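Local coordinates for molinate hydrolase (Gulosibacter molinativorax, PDB 4UB9), which hydrolyses the thiocarbamate pesticide molinate, probably at a carbon-nitrogen bond, as a zinc-binding member of the amidohydrolase family, at residues N95-L100 with F142-A147; I168-T173 with G235-K240; E317-K322 with A364-V369; S326-T331 with E356-M361. One frame throughout, in Å; residues are numbered along the deposited sequence.

In the fold
From the N terminus, contact 1 comes first. It closes a loop of 41 residues, mostly helix, between residues 95-100 and strand 138-143. Contact 2 follows in series and closes a loop of 61 residues between the end of strand 167-170 and the run into strand 239-242. Strands 138-143 and 167-170 are neighbours in one sheet, so contacts 1 and 2 touch. Contact 3 closes later, between helix 313-322 and the turn before strand 368-370. Contact 4 falls within that span and packs strand 326-328 on helix 353-363. Strands 326-328 and 368-370 pair in parallel, which links contacts 3 and 4. Asn-97 of contact 1 also packs on Gln-329 of contact 4, near the zinc.

Contact 1: N95-L100 with F142-A147; sequences NGNVHL and FDTWNA
Phe-142 gives its N-H to Asn-95, with Phe-142 N 3.0 Å from Asn-95 O and nearly on the C=O axis. The same oxygen lies in the plane of the Phe-142 ring, at its edge, 3.5 Å from Phe-142 CD2. Phe-142 O then accepts the N-H of Val-98 N at 3.0 Å, with the donor above the carbonyl plane. Asp-143 is in parallel register with Val-98, and both side chains stand on the same face of the sheet. Asp-143 CG is anti to its backbone N (chi1 -178°). OD2 of Asp-143 takes two N-H groups from above the carboxylate plane, Leu-100 N at 3.0 Å and Asn-146 ND2 at 2.7 Å. Its OD1 uses the anti lone pair for Trp-145 N, which makes an Asx turn. An alanine in place of Asp-143 would lose all three bonds and would probably loosen the hold between the loops that follow the two strands. Thr-144 N donates to Val-98 O at 3.3 Å, and this is the last backbone bond of the pairing. Asn-97 ND2 is bonded to Asp-373. Trp-145 O lies at the edge of the His-99 imidazole, 3.0 Å from His-99 CD2. Trp-145 CB packs on the same carbon. Asn-146 ND2 also lies against Leu-100 CB. The contact is buried in the barrel typical of amidohydrolases, and the side chain of Asn-97 is about 6 Å from the zinc. Helix 122-135 covers Leu-100, strand 167-170 lies beside strand 138-143, and Ala-147 is the N-cap residue of helix 148-159.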
loop_
_atom_site.group_PDB
_atom_site.type_symbol
_atom_site.label_atom_id
_atom_site.label_comp_id
_atom_site.label_asym_id
_atom_site.label_seq_id
_atom_site.Cartn_x
_atom_site.Cartn_y
_atom_site.Cartn_z
ATOM N N ASN A 95 -21.886 -0.633 -32.051
ATOM C CA ASN A 95 -21.410 -0.143 -30.753
ATOM C C ASN A 95 -20.294 0.848 -30.992
ATOM O O ASN A 95 -19.239 0.491 -31.518
ATOM C CB ASN A 95 -20.901 -1.292 -29.868
ATOM C CG ASN A 95 -20.756 -0.894 -28.409
ATOM O OD1 ASN A 95 -20.313 0.226 -28.072
ATOM N ND2 ASN A 95 -21.134 -1.813 -27.511
ATOM N N GLY A 96 -20.491 2.062 -30.499
ATOM C CA GLY A 96 -19.535 3.157 -30.717
ATOM C C GLY A 96 -18.300 3.201 -29.832
ATOM O O GLY A 96 -17.415 4.028 -30.036
ATOM N N ASN A 97 -18.252 2.338 -28.826
ATOM C CA ASN A 97 -17.114 2.277 -27.935
ATOM C C ASN A 97 -17.031 1.002 -27.149
ATOM O O ASN A 97 -17.693 0.833 -26.127
ATOM C CB ASN A 97 -17.101 3.439 -26.965
ATOM C CG ASN A 97 -15.875 3.430 -26.070
ATOM O OD1 ASN A 97 -14.848 2.879 -26.423
ATOM N ND2 ASN A 97 -15.977 4.057 -24.928
ATOM N N VAL A 98 -16.164 0.130 -27.616
ATOM C CA VAL A 98 -15.799 -1.079 -26.889
ATOM C C VAL A 98 -14.289 -1.220 -26.725
ATOM O O VAL A 98 -13.503 -0.492 -27.322
ATOM C CB VAL A 98 -16.292 -2.367 -27.610
ATOM C CG1 VAL A 98 -17.769 -2.277 -27.895
ATOM C CG2 VAL A 98 -15.508 -2.602 -28.892
ATOM N N HIS A 99 -13.896 -2.200 -25.921
ATOM C CA HIS A 99 -12.493 -2.580 -25.765
ATOM C C HIS A 99 -12.384 -4.098 -25.833
ATOM O O HIS A 99 -12.777 -4.825 -24.915
ATOM C CB HIS A 99 -11.945 -2.052 -24.467
ATOM C CG HIS A 99 -12.039 -0.566 -24.363
ATOM N ND1 HIS A 99 -12.782 0.077 -23.398
ATOM C CD2 HIS A 99 -11.493 0.411 -25.116
ATOM C CE1 HIS A 99 -12.703 1.383 -23.568
ATOM N NE2 HIS A 99 -11.914 1.614 -24.594
ATOM N N LEU A 100 -11.809 -4.556 -26.930
ATOM C CA LEU A 100 -11.731 -5.964 -27.249
ATOM C C LEU A 100 -10.612 -6.719 -26.495
ATOM O O LEU A 100 -10.633 -7.953 -26.435
ATOM C CB LEU A 100 -11.607 -6.154 -28.761
ATOM C CG LEU A 100 -12.838 -5.559 -29.501
ATOM C CD1 LEU A 100 -12.682 -5.621 -31.008
ATOM C CD2 LEU A 100 -14.158 -6.259 -29.122
ATOM N N PHE A 142 -16.640 -0.368 -32.761
ATOM C CA PHE A 142 -15.612 0.673 -32.771
ATOM C C PHE A 142 -14.841 0.581 -31.499
ATOM O O PHE A 142 -15.345 0.892 -30.400
ATOM C CB PHE A 142 -16.258 2.032 -32.927
ATOM C CG PHE A 142 -16.843 2.232 -34.270
ATOM C CD1 PHE A 142 -16.072 2.676 -35.322
ATOM C CD2 PHE A 142 -18.165 1.923 -34.515
ATOM C CE1 PHE A 142 -16.616 2.855 -36.604
ATOM C CE2 PHE A 142 -18.706 2.086 -35.776
ATOM C CZ PHE A 142 -17.925 2.558 -36.823
ATOM N N ASP A 143 -13.611 0.111 -31.648
ATOM C CA ASP A 143 -12.690 -0.086 -30.533
ATOM C C ASP A 143 -11.793 1.140 -30.331
ATOM O O ASP A 143 -10.990 1.506 -31.163
ATOM C CB ASP A 143 -11.846 -1.333 -30.731
ATOM C CG ASP A 143 -10.897 -1.599 -29.554
ATOM O OD1 ASP A 143 -10.181 -0.650 -29.105
ATOM O OD2 ASP A 143 -10.821 -2.767 -29.101
ATOM N N THR A 144 -11.920 1.693 -29.158
ATOM C CA THR A 144 -11.467 3.043 -28.826
ATOM C C THR A 144 -10.156 3.053 -28.006
ATOM O O THR A 144 -9.540 4.087 -27.764
ATOM C CB THR A 144 -12.666 3.648 -28.085
ATOM O OG1 THR A 144 -13.449 4.429 -29.004
ATOM C CG2 THR A 144 -12.323 4.380 -26.952
ATOM N N TRP A 145 -9.743 1.869 -27.590
ATOM C CA TRP A 145 -8.506 1.666 -26.857
ATOM C C TRP A 145 -8.148 0.188 -26.809
ATOM O O TRP A 145 -8.885 -0.649 -26.288
ATOM C CB TRP A 145 -8.549 2.180 -25.412
ATOM C CG TRP A 145 -7.202 1.983 -24.681
ATOM C CD1 TRP A 145 -6.094 2.758 -24.800
ATOM C CD2 TRP A 145 -6.856 0.944 -23.785
ATOM N NE1 TRP A 145 -5.083 2.277 -24.025
ATOM C CE2 TRP A 145 -5.533 1.172 -23.371
ATOM C CE3 TRP A 145 -7.543 -0.142 -23.269
ATOM C CZ2 TRP A 145 -4.880 0.347 -22.470
ATOM C CZ3 TRP A 145 -6.904 -0.963 -22.386
ATOM C CH2 TRP A 145 -5.577 -0.721 -21.998
ATOM N N ASN A 146 -6.986 -0.103 -27.346
ATOM C CA ASN A 146 -6.521 -1.451 -27.482
ATOM C C ASN A 146 -5.059 -1.393 -27.853
ATOM O O ASN A 146 -4.527 -0.312 -28.100
ATOM C CB ASN A 146 -7.313 -2.162 -28.568
ATOM C CG ASN A 146 -7.385 -3.663 -28.351
ATOM O OD1 ASN A 146 -6.410 -4.304 -27.951
ATOM N ND2 ASN A 146 -8.549 -4.232 -28.615
ATOM N N ALA A 147 -4.429 -2.557 -27.913
ATOM C CA ALA A 147 -3.062 -2.676 -28.411
ATOM C C ALA A 147 -3.045 -2.772 -29.927
ATOM O O ALA A 147 -3.669 -3.657 -30.520
ATOM C CB ALA A 147 -2.383 -3.875 -27.823
#

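Contact 2: I168-T173 with G235-K240; sequences IFFAGT and GVDFCK
Asp-237 carries the contact, with its side chain pointing to residues 168-173. Its CB sits 3.6 Å from Phe-170 O. Its CG, anti to the carbonyl carbon (chi1 -59°), comes 3.6 Å from Phe-169 CD1. OD1 meets the edge of the Phe-169 ring, near its plane. The ring and the carboxylate are 85° apart. OD2 is the busiest atom. It accepts the N-H of Phe-170 N at 3.0 Å on its anti lone pair and also lies over one face of the Phe-170 ring, toward the rim. Arg-155 NE forms a salt bridge to this oxygen, which would probably favour the charged carboxylate. The backbone answers: Asp-237 N donates a hydrogen bond to Phe-170 O at 2.9 Å, nearly along the C=O axis. Phe-238 N adds a weak bond to the same oxygen. The Phe-238 ring then lies with one face on the peptide that joins Phe-170 to Ala-171, and Phe-238 CE1 is only 3.3 Å from Ala-171 CB. Val-236 CG1 packs on Ala-171 O at 3.4 Å. Further on, a water bridges the two segments. It donates to Ala-171 O and Thr-173 O and accepts from Lys-240 N, 2.8 Å away. Gly-172 turns the chain with positive phi. The contact joins the end of strand 167-170 to the run into strand 239-242, whose Lys-240 side chain lies about 4 Å from the zinc. Helix 148-159 packs on Phe-170, and strand 138-143 lies alongside through Phe-169 and Ala-171.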
loop_
_atom_site.group_PDB
_atom_site.type_symbol
_atom_site.label_atom_id
_atom_site.label_comp_id
_atom_site.label_asym_id
_atom_site.label_seq_id
_atom_site.Cartn_x
_atom_site.Cartn_y
_atom_site.Cartn_z
ATOM N N ILE A 168 -14.505 -4.730 -37.201
ATOM C CA ILE A 168 -13.787 -3.862 -36.306
ATOM C C ILE A 168 -13.210 -2.660 -37.004
ATOM O O ILE A 168 -12.596 -2.761 -38.054
ATOM C CB ILE A 168 -12.607 -4.590 -35.688
ATOM C CG1 ILE A 168 -13.076 -5.806 -34.921
ATOM C CG2 ILE A 168 -11.856 -3.664 -34.722
ATOM C CD1 ILE A 168 -11.934 -6.682 -34.454
ATOM N N PHE A 169 -13.388 -1.526 -36.362
ATOM C CA PHE A 169 -12.598 -0.328 -36.636
ATOM C C PHE A 169 -11.983 0.164 -35.337
ATOM O O PHE A 169 -12.623 0.136 -34.303
ATOM C CB PHE A 169 -13.461 0.758 -37.264
ATOM C CG PHE A 169 -14.080 0.328 -38.539
ATOM C CD1 PHE A 169 -13.311 0.140 -39.683
ATOM C CD2 PHE A 169 -15.465 0.070 -38.594
ATOM C CE1 PHE A 169 -13.885 -0.298 -40.889
ATOM C CE2 PHE A 169 -16.037 -0.376 -39.775
ATOM C CZ PHE A 169 -15.253 -0.552 -40.930
ATOM N N PHE A 170 -10.741 0.644 -35.411
ATOM C CA PHE A 170 -10.030 0.986 -34.194
ATOM C C PHE A 170 -9.239 2.302 -34.187
ATOM O O PHE A 170 -8.862 2.827 -35.218
ATOM C CB PHE A 170 -9.156 -0.175 -33.796
ATOM C CG PHE A 170 -8.097 -0.488 -34.776
ATOM C CD1 PHE A 170 -6.980 0.322 -34.881
ATOM C CD2 PHE A 170 -8.176 -1.612 -35.554
ATOM C CE1 PHE A 170 -5.975 0.008 -35.790
ATOM C CE2 PHE A 170 -7.181 -1.936 -36.457
ATOM C CZ PHE A 170 -6.072 -1.138 -36.580
ATOM N N ALA A 171 -9.032 2.814 -32.984
ATOM C CA ALA A 171 -8.147 3.958 -32.724
ATOM C C ALA A 171 -6.723 3.562 -32.463
ATOM O O ALA A 171 -5.815 4.383 -32.572
ATOM C CB ALA A 171 -8.618 4.726 -31.500
ATOM N N GLY A 172 -6.545 2.343 -31.997
ATOM C CA GLY A 172 -5.282 1.905 -31.373
ATOM C C GLY A 172 -5.267 2.399 -29.939
ATOM O O GLY A 172 -6.174 2.117 -29.151
ATOM N N THR A 173 -4.288 3.224 -29.616
ATOM C CA THR A 173 -4.194 3.761 -28.242
ATOM C C THR A 173 -4.864 5.121 -28.104
ATOM O O THR A 173 -5.375 5.691 -29.044
ATOM C CB THR A 173 -2.752 3.849 -27.759
ATOM O OG1 THR A 173 -2.728 4.088 -26.352
ATOM C CG2 THR A 173 -1.993 4.955 -28.476
ATOM N N GLY A 235 -1.905 3.085 -39.515
ATOM C CA GLY A 235 -3.100 2.479 -40.073
ATOM C C GLY A 235 -4.361 2.420 -39.224
ATOM O O GLY A 235 -5.217 1.574 -39.439
ATOM N N VAL A 236 -4.571 3.404 -38.390
ATOM C CA VAL A 236 -5.774 3.468 -37.584
ATOM C C VAL A 236 -6.971 3.940 -38.385
ATOM O O VAL A 236 -6.821 4.669 -39.368
ATOM C CB VAL A 236 -5.574 4.367 -36.374
ATOM C CG1 VAL A 236 -4.375 3.870 -35.566
ATOM C CG2 VAL A 236 -5.379 5.809 -36.780
ATOM N N ASP A 237 -8.165 3.569 -37.936
ATOM C CA ASP A 237 -9.395 4.032 -38.563
ATOM C C ASP A 237 -9.894 5.381 -38.015
ATOM O O ASP A 237 -10.655 6.096 -38.647
ATOM C CB ASP A 237 -10.470 2.998 -38.385
ATOM C CG ASP A 237 -10.091 1.679 -38.991
ATOM O OD1 ASP A 237 -10.053 1.599 -40.246
ATOM O OD2 ASP A 237 -9.829 0.716 -38.226
ATOM N N PHE A 238 -9.442 5.726 -36.840
ATOM C CA PHE A 238 -9.754 7.022 -36.234
ATOM C C PHE A 238 -8.752 7.266 -35.129
ATOM O O PHE A 238 -7.890 6.418 -34.883
ATOM C CB PHE A 238 -11.185 7.090 -35.725
ATOM C CG PHE A 238 -11.590 5.922 -34.898
ATOM C CD1 PHE A 238 -11.301 5.904 -33.571
ATOM C CD2 PHE A 238 -12.293 4.848 -35.439
ATOM C CE1 PHE A 238 -11.714 4.859 -32.757
ATOM C CE2 PHE A 238 -12.690 3.791 -34.645
ATOM C CZ PHE A 238 -12.399 3.795 -33.302
ATOM N N CYS A 239 -8.808 8.449 -34.501
ATOM C CA CYS A 239 -7.802 8.783 -33.494
ATOM C C CYS A 239 -8.446 9.382 -32.309
ATOM O O CYS A 239 -9.243 10.326 -32.431
ATOM C CB CYS A 239 -6.787 9.764 -34.071
ATOM S SG CYS A 239 -5.500 10.211 -32.900
ATOM N N LYS A 240 -8.070 8.889 -31.141
ATOM C CA LYS A 240 -8.701 9.376 -29.903
ATOM C C LYS A 240 -7.634 10.041 -29.056
ATOM O O LYS A 240 -6.584 9.453 -28.799
ATOM C CB LYS A 240 -9.377 8.249 -29.106
ATOM C CG LYS A 240 -10.081 8.753 -27.853
ATOM C CD LYS A 240 -11.140 7.815 -27.300
ATOM C CE LYS A 240 -10.695 6.977 -26.128
ATOM N NZ LYS A 240 -11.783 6.716 -25.130
HETATM O O HOH W 1 -5.955 7.074 -31.414
#

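Contact 3: E317-K322 with A364-V369; sequences EKLLEK and AGVPLV
A Schellman motif ends helix 353-363, and the chain that leaves it packs on helix 313-322. Gly-365 has positive phi (68°), and two bonds run back from the turn into the last helical turn. That phi by itself favours glycine. The turn presents the carbonyls of Ala-364 and Gly-365 to a leucine of the other helix. Leu-320 CG is anti to its carbonyl carbon (chi1 -71°), and its CB leaves the helix across the contact. The branch CD2 does most of the touching. Leu-320 CD2 lies 3.5 Å from Ala-364 O and 3.9 Å from Gly-365 O. It also meets the CG1 methyl of Val-366 at 3.9 Å. The second branch, Leu-320 CD1, is slightly farther off, 4.1 Å from Ala-364 O. These helices belong to the alternating strand and helix plan of the amidohydrolase barrel. Each comes just before a strand, 326-328 and 368-370, and the two strands pair in parallel. The contact is therefore made on the helical layer outside that pair, away from the zinc site. Leu-319 points toward the turn. Its CB is 4.2 Å from Val-366 CG1, so this one methyl group is touched by both leucines. No hydrogen bond crosses between the segments. Leu-319 O lies 4.4 Å from CD of Pro-367, just before strand 368-370. Met-361 of helix 353-363 packs on both Leu-319 and Val-366. Leu-319 also rests on Ile-293 of helix 286-294.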
loop_
_atom_site.group_PDB
_atom_site.type_symbol
_atom_site.label_atom_id
_atom_site.label_comp_id
_atom_site.label_asym_id
_atom_site.label_seq_id
_atom_site.Cartn_x
_atom_site.Cartn_y
_atom_site.Cartn_z
ATOM N N GLU A 317 -26.133 24.250 -25.653
ATOM C CA GLU A 317 -26.495 25.054 -26.849
ATOM C C GLU A 317 -25.455 24.995 -27.959
ATOM O O GLU A 317 -25.782 24.891 -29.136
ATOM C CB GLU A 317 -26.782 26.501 -26.461
ATOM C CG GLU A 317 -28.183 26.670 -25.881
ATOM C CD GLU A 317 -28.238 27.865 -24.924
ATOM O OE1 GLU A 317 -29.093 27.859 -24.022
ATOM O OE2 GLU A 317 -27.412 28.809 -25.064
ATOM N N LYS A 318 -24.194 24.950 -27.581
ATOM C CA LYS A 318 -23.141 24.699 -28.582
ATOM C C LYS A 318 -23.284 23.343 -29.280
ATOM O O LYS A 318 -23.004 23.211 -30.470
ATOM C CB LYS A 318 -21.766 24.735 -27.964
ATOM C CG LYS A 318 -21.323 26.089 -27.486
ATOM C CD LYS A 318 -19.822 26.103 -27.243
ATOM C CE LYS A 318 -19.382 27.310 -26.432
ATOM N NZ LYS A 318 -17.890 27.412 -26.474
ATOM N N LEU A 319 -23.673 22.330 -28.522
ATOM C CA LEU A 319 -23.810 20.998 -29.092
ATOM C C LEU A 319 -24.935 21.002 -30.127
ATOM O O LEU A 319 -24.836 20.381 -31.201
ATOM C CB LEU A 319 -24.119 19.956 -28.007
ATOM C CG LEU A 319 -22.955 19.567 -27.093
ATOM C CD1 LEU A 319 -23.430 18.736 -25.913
ATOM C CD2 LEU A 319 -21.895 18.792 -27.851
ATOM N N LEU A 320 -26.011 21.671 -29.775
ATOM C CA LEU A 320 -27.179 21.787 -30.661
ATOM C C LEU A 320 -26.826 22.596 -31.900
ATOM O O LEU A 320 -27.043 22.174 -33.021
ATOM C CB LEU A 320 -28.328 22.460 -29.935
ATOM C CG LEU A 320 -28.945 21.562 -28.850
ATOM C CD1 LEU A 320 -29.917 22.360 -28.003
ATOM C CD2 LEU A 320 -29.623 20.313 -29.417
ATOM N N GLU A 321 -26.202 23.732 -31.680
ATOM C CA GLU A 321 -25.875 24.629 -32.760
ATOM C C GLU A 321 -24.881 23.951 -33.725
ATOM O O GLU A 321 -25.063 23.995 -34.908
ATOM C CB GLU A 321 -25.342 25.953 -32.162
ATOM C CG GLU A 321 -25.223 27.113 -33.141
ATOM C CD GLU A 321 -23.858 27.194 -33.820
ATOM O OE1 GLU A 321 -22.818 26.891 -33.171
ATOM O OE2 GLU A 321 -23.819 27.567 -35.020
ATOM N N LYS A 322 -23.825 23.335 -33.204
ATOM C CA LYS A 322 -22.782 22.689 -34.052
ATOM C C LYS A 322 -23.174 21.312 -34.513
ATOM O O LYS A 322 -22.611 20.786 -35.436
ATOM C CB LYS A 322 -21.439 22.622 -33.339
ATOM C CG LYS A 322 -20.727 23.967 -33.266
ATOM C CD LYS A 322 -19.809 24.105 -32.060
ATOM C CE LYS A 322 -18.832 25.280 -32.199
ATOM N NZ LYS A 322 -17.576 24.774 -32.848
ATOM N N ALA A 364 -32.817 17.813 -24.017
ATOM C CA ALA A 364 -32.520 18.859 -24.999
ATOM C C ALA A 364 -32.387 18.329 -26.424
ATOM O O ALA A 364 -32.228 19.088 -27.353
ATOM C CB ALA A 364 -31.261 19.611 -24.601
ATOM N N GLY A 365 -32.406 17.016 -26.585
ATOM C CA GLY A 365 -32.312 16.387 -27.912
ATOM C C GLY A 365 -30.970 16.547 -28.612
ATOM O O GLY A 365 -30.914 16.639 -29.821
ATOM N N VAL A 366 -29.876 16.552 -27.871
ATOM C CA VAL A 366 -28.570 16.598 -28.520
ATOM C C VAL A 366 -28.304 15.276 -29.217
ATOM O O VAL A 366 -28.896 14.271 -28.899
ATOM C CB VAL A 366 -27.422 16.885 -27.555
ATOM C CG1 VAL A 366 -27.701 18.146 -26.742
ATOM C CG2 VAL A 366 -27.159 15.701 -26.635
ATOM N N PRO A 367 -27.428 15.288 -30.223
ATOM C CA PRO A 367 -27.142 14.048 -30.936
ATOM C C PRO A 367 -26.311 13.075 -30.080
ATOM O O PRO A 367 -25.243 13.457 -29.542
ATOM C CB PRO A 367 -26.313 14.524 -32.147
ATOM C CG PRO A 367 -26.574 15.990 -32.263
ATOM C CD PRO A 367 -26.815 16.464 -30.878
ATOM N N LEU A 368 -26.784 11.837 -29.978
ATOM C CA LEU A 368 -26.246 10.884 -29.014
ATOM C C LEU A 368 -25.846 9.614 -29.682
ATOM O O LEU A 368 -26.560 9.079 -30.517
ATOM C CB LEU A 368 -27.292 10.590 -27.900
ATOM C CG LEU A 368 -27.554 11.762 -26.954
ATOM C CD1 LEU A 368 -28.850 11.603 -26.172
ATOM C CD2 LEU A 368 -26.387 11.938 -25.987
ATOM N N VAL A 369 -24.737 9.086 -29.225
ATOM C CA VAL A 369 -24.189 7.830 -29.717
ATOM C C VAL A 369 -24.027 6.779 -28.626
ATOM O O VAL A 369 -23.603 7.051 -27.504
ATOM C CB VAL A 369 -22.821 8.061 -30.330
ATOM C CG1 VAL A 369 -22.077 6.736 -30.564
ATOM C CG2 VAL A 369 -22.993 8.811 -31.644
#

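Contact 4: S326-T331 with E356-M361; sequences SEVQPT and ENDVRM
The backbones of residues 326-331 and of helix 353-363 stay apart, with CA atoms 7.3 Å from each other at Pro-330 and Asp-358 and 9.3 Å at Ser-326 and Met-361. This is strand-on-helix packing in the amidohydrolase barrel, within the connection from strand 326-328 to its parallel neighbour 368-370. Side chains and water span the gap, and no direct hydrogen bond crosses it. Asp-358 points to the strand with CG anti to its carbonyl carbon. Its OD1 rests against Val-328 CB at 3.7 Å, and the two side chains slide past each other in opposite directions. That oxygen is hydrogen-bonded to Thr-304. OD2 lies 3.6 Å from Pro-330 CB. Water 2 sits 2.5 Å from Asp-358 OD2, between it and Gln-329 O. Water 3 donates to Asp-358 OD2 and accepts from Thr-331 N. An alanine in place of Asp-358 would remove both carboxylate oxygens and would probably break these water links and leave Thr-304 without this partner. The CB atoms of Glu-327 and Gln-329 point away from the helix. The Gln-329 side chain is about 4 Å from that of the zinc ligand His-302. Gln-329 NE2 donates to Glu-327 OE1 at 2.9 Å, from above the carboxylate plane. Glu-327 OE2 accepts from the backbone N of His-302. At the other end Met-361 bends at chi2 and chi3, which brings its CE methyl to 3.7 Å from Ser-326 OG.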
loop_
_atom_site.group_PDB
_atom_site.type_symbol
_atom_site.label_atom_id
_atom_site.label_comp_id
_atom_site.label_asym_id
_atom_site.label_seq_id
_atom_site.Cartn_x
_atom_site.Cartn_y
_atom_site.Cartn_z
ATOM N N SER A 326 -22.199 13.350 -29.267
ATOM C CA SER A 326 -21.732 12.933 -27.929
ATOM C C SER A 326 -22.009 11.470 -27.662
ATOM O O SER A 326 -23.166 11.036 -27.822
ATOM C CB SER A 326 -22.496 13.718 -26.883
ATOM O OG SER A 326 -22.218 15.077 -26.982
ATOM N N GLU A 327 -21.013 10.679 -27.264
ATOM C CA GLU A 327 -21.339 9.398 -26.660
ATOM C C GLU A 327 -21.403 9.577 -25.183
ATOM O O GLU A 327 -20.695 10.385 -24.611
ATOM C CB GLU A 327 -20.548 8.142 -27.128
ATOM C CG GLU A 327 -19.293 7.756 -26.436
ATOM C CD GLU A 327 -19.411 6.827 -25.234
ATOM O OE1 GLU A 327 -19.222 5.597 -25.356
ATOM O OE2 GLU A 327 -19.573 7.372 -24.145
ATOM N N VAL A 328 -22.302 8.827 -24.578
ATOM C CA VAL A 328 -22.513 8.878 -23.129
ATOM C C VAL A 328 -22.638 7.472 -22.633
ATOM O O VAL A 328 -22.902 6.556 -23.415
ATOM C CB VAL A 328 -23.751 9.652 -22.724
ATOM C CG1 VAL A 328 -23.678 11.063 -23.273
ATOM C CG2 VAL A 328 -24.984 8.964 -23.240
ATOM N N GLN A 329 -22.303 7.305 -21.361
ATOM C CA GLN A 329 -22.174 5.955 -20.749
ATOM C C GLN A 329 -22.933 5.967 -19.452
ATOM O O GLN A 329 -22.412 6.390 -18.426
ATOM C CB GLN A 329 -20.731 5.558 -20.512
ATOM C CG GLN A 329 -20.033 5.312 -21.835
ATOM C CD GLN A 329 -18.549 5.072 -21.719
ATOM O OE1 GLN A 329 -18.040 4.711 -20.663
ATOM N NE2 GLN A 329 -17.863 5.242 -22.812
ATOM N N PRO A 330 -24.209 5.596 -19.528
ATOM C CA PRO A 330 -25.049 5.653 -18.387
ATOM C C PRO A 330 -25.135 4.324 -17.679
ATOM O O PRO A 330 -24.671 3.284 -18.126
ATOM C CB PRO A 330 -26.388 5.980 -19.005
ATOM C CG PRO A 330 -26.369 5.127 -20.227
ATOM C CD PRO A 330 -24.971 5.237 -20.741
ATOM N N THR A 331 -25.838 4.411 -16.594
ATOM C CA THR A 331 -26.012 3.349 -15.694
ATOM C C THR A 331 -27.529 3.257 -15.434
ATOM O O THR A 331 -28.220 4.267 -15.405
ATOM C CB THR A 331 -25.196 3.733 -14.479
ATOM O OG1 THR A 331 -24.723 2.561 -13.829
ATOM C CG2 THR A 331 -25.941 4.628 -13.622
ATOM N N GLU A 356 -27.769 13.248 -14.026
ATOM C CA GLU A 356 -28.554 14.458 -14.363
ATOM C C GLU A 356 -28.128 15.106 -15.658
ATOM O O GLU A 356 -28.948 15.651 -16.383
ATOM C CB GLU A 356 -28.463 15.480 -13.248
ATOM C CG GLU A 356 -29.231 15.050 -11.999
ATOM C CD GLU A 356 -28.711 15.700 -10.714
ATOM O OE1 GLU A 356 -27.926 16.659 -10.781
ATOM O OE2 GLU A 356 -29.090 15.236 -9.618
ATOM N N ASN A 357 -26.839 15.036 -15.954
ATOM C CA ASN A 357 -26.324 15.501 -17.253
ATOM C C ASN A 357 -26.931 14.679 -18.364
ATOM O O ASN A 357 -27.385 15.213 -19.356
ATOM C CB ASN A 357 -24.810 15.345 -17.349
ATOM C CG ASN A 357 -24.035 16.367 -16.509
ATOM O OD1 ASN A 357 -24.529 17.442 -16.168
ATOM N ND2 ASN A 357 -22.773 16.050 -16.255
ATOM N N ASP A 358 -26.925 13.364 -18.170
ATOM C CA ASP A 358 -27.483 12.443 -19.160
ATOM C C ASP A 358 -28.941 12.824 -19.439
ATOM O O ASP A 358 -29.383 12.877 -20.587
ATOM C CB ASP A 358 -27.394 10.991 -18.685
ATOM C CG ASP A 358 -25.983 10.401 -18.790
ATOM O OD1 ASP A 358 -25.154 10.942 -19.560
ATOM O OD2 ASP A 358 -25.712 9.370 -18.110
ATOM N N VAL A 359 -29.689 13.079 -18.369
ATOM C CA VAL A 359 -31.099 13.389 -18.485
ATOM C C VAL A 359 -31.321 14.661 -19.303
ATOM O O VAL A 359 -32.183 14.705 -20.183
ATOM C CB VAL A 359 -31.745 13.578 -17.093
ATOM C CG1 VAL A 359 -33.147 14.197 -17.226
ATOM C CG2 VAL A 359 -31.869 12.259 -16.366
ATOM N N ARG A 360 -30.568 15.699 -18.956
ATOM C CA ARG A 360 -30.683 16.998 -19.628
ATOM C C ARG A 360 -30.230 16.932 -21.080
ATOM O O ARG A 360 -30.803 17.599 -21.946
ATOM C CB ARG A 360 -29.925 18.060 -18.883
ATOM C CG ARG A 360 -30.559 18.349 -17.530
ATOM C CD ARG A 360 -29.683 19.249 -16.669
ATOM N NE ARG A 360 -29.271 20.423 -17.431
ATOM C CZ ARG A 360 -28.065 20.965 -17.456
ATOM N NH1 ARG A 360 -27.044 20.470 -16.763
ATOM N NH2 ARG A 360 -27.886 22.006 -18.215
ATOM N N MET A 361 -29.260 16.084 -21.374
ATOM C CA MET A 361 -28.836 15.941 -22.743
ATOM C C MET A 361 -29.941 15.325 -23.596
ATOM O O MET A 361 -30.147 15.685 -24.762
ATOM C CB MET A 361 -27.583 15.099 -22.830
ATOM C CG MET A 361 -26.419 15.745 -22.137
ATOM S SD MET A 361 -25.396 16.788 -23.193
ATOM C CE MET A 361 -24.534 15.509 -24.140
HETATM O O HOH W 2 -23.336 9.239 -17.288
HETATM O O HOH W 3 -26.261 7.402 -15.628
#